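Side-chain contact in metallo-beta-lactamase family protein (Thermus thermophilus, PDB 2ZO4), which binds two zinc ions in a metallo-beta-lactamase fold and is probably a hydrolase whose substrate is not established: residues A[228-231]-A[235-238]. Numbering follows the deposited sequence.
Sequences VAYA and GPIA
A229 and I237 face each other as an antiparallel hydrogen-bonded pair, a single bridge that lays the returning loop 235-238 along strand 228-231. A229 N gives its hydrogen to I237 O at 2.9 Å, and I237 N answers to A229 O at 2.8 Å, nearly straight at 165°. The CA of V228 adds a weaker C-H...O contact to I237 O. Further on, where the segments diverge, a water accepts from A231 N and makes a weak bond to G235 O, continuing the pairing indirectly.

The side chains sort onto two faces. On one, A229 CB meets I237 CB at 3.9 Å, the small methyl suiting a place also packed against V240 of helix 240-261. The longer isoleucine, its CG1 anti to the carbonyl carbon (chi1 -61°), brings CD1 to 4.3 Å from A231 CB and touches L192 and R243 besides. On the other face P236 crosses Y230 obliquely, its CB near the ring plane, 3.8 Å from Y230 CE1; the flat tyrosine offers an apolar edge and also touches V185. Proline fits because its position needs no N-H for this bridge. V228, beta-branched and suited to extended backbone, shares this face, with CG2 3.5 Å from I237 O.

The strand is the last of its sheet, bonded on its other side to strand 185-189, so the loop satisfies backbone groups at the sheet's edge. Two direct bonds and the apolar contacts tie together the segments flanking zinc ligand H233, consistent with steadying the turn that carries it.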
loop_
_atom_site.group_PDB
_atom_site.type_symbol
_atom_site.label_atom_id
_atom_site.label_comp_id
_atom_site.label_asym_id
_atom_site.label_seq_id
_atom_site.Cartn_x
_atom_site.Cartn_y
_atom_site.Cartn_z
ATOM N N VAL A 228 -1.984 10.008 16.884
ATOM C CA VAL A 228 -0.921 10.251 15.909
ATOM C C VAL A 228 -0.854 9.065 14.942
ATOM O O VAL A 228 -1.194 7.936 15.310
ATOM C CB VAL A 228 0.459 10.494 16.607
ATOM C CG1 VAL A 228 0.970 9.220 17.292
ATOM C CG2 VAL A 228 1.492 11.032 15.618
ATOM N N ALA A 229 -0.446 9.325 13.703
ATOM C CA ALA A 229 -0.226 8.249 12.742
ATOM C C ALA A 229 1.184 8.288 12.184
ATOM O O ALA A 229 1.679 9.346 11.791
ATOM C CB ALA A 229 -1.247 8.300 11.610
ATOM N N TYR A 230 1.823 7.126 12.172
ATOM C CA TYR A 230 3.115 6.956 11.529
ATOM C C TYR A 230 2.909 6.057 10.315
ATOM O O TYR A 230 2.577 4.875 10.446
ATOM C CB TYR A 230 4.135 6.358 12.501
ATOM C CG TYR A 230 4.304 7.137 13.785
ATOM C CD1 TYR A 230 4.742 8.463 13.772
ATOM C CD2 TYR A 230 4.035 6.546 15.018
ATOM C CE1 TYR A 230 4.895 9.184 14.958
ATOM C CE2 TYR A 230 4.188 7.254 16.204
ATOM C CZ TYR A 230 4.615 8.573 16.165
ATOM O OH TYR A 230 4.769 9.272 17.337
ATOM N N ALA A 231 3.089 6.641 9.136
ATOM C CA ALA A 231 2.724 6.005 7.881
ATOM C C ALA A 231 3.930 5.406 7.159
ATOM O O ALA A 231 5.061 5.485 7.647
ATOM C CB ALA A 231 1.997 7.003 6.989
ATOM N N GLY A 235 6.441 12.266 6.659
ATOM C CA GLY A 235 6.486 12.564 8.089
ATOM C C GLY A 235 5.273 12.078 8.862
ATOM O O GLY A 235 4.317 11.567 8.266
ATOM N N PRO A 236 5.307 12.229 10.202
ATOM C CA PRO A 236 4.209 11.826 11.090
ATOM C C PRO A 236 2.940 12.642 10.842
ATOM O O PRO A 236 3.020 13.782 10.365
ATOM C CB PRO A 236 4.754 12.122 12.493
ATOM C CG PRO A 236 6.235 12.297 12.329
ATOM C CD PRO A 236 6.436 12.813 10.948
ATOM N N ILE A 237 1.788 12.055 11.157
ATOM C CA ILE A 237 0.495 12.712 10.970
ATOM C C ILE A 237 -0.107 13.020 12.344
ATOM O O ILE A 237 -0.584 12.121 13.041
ATOM C CB ILE A 237 -0.472 11.851 10.100
ATOM C CG1 ILE A 237 0.120 11.631 8.705
ATOM C CG2 ILE A 237 -1.859 12.509 9.995
ATOM C CD1 ILE A 237 -0.425 10.412 7.959
ATOM N N ALA A 238 -0.070 14.295 12.726
ATOM C CA ALA A 238 -0.458 14.714 14.073
ATOM C C ALA A 238 -1.970 14.721 14.282
ATOM O O ALA A 238 -2.450 14.366 15.363
ATOM C CB ALA A 238 0.143 16.076 14.408
HETATM O O HOH W 1 4.664 8.847 8.839
#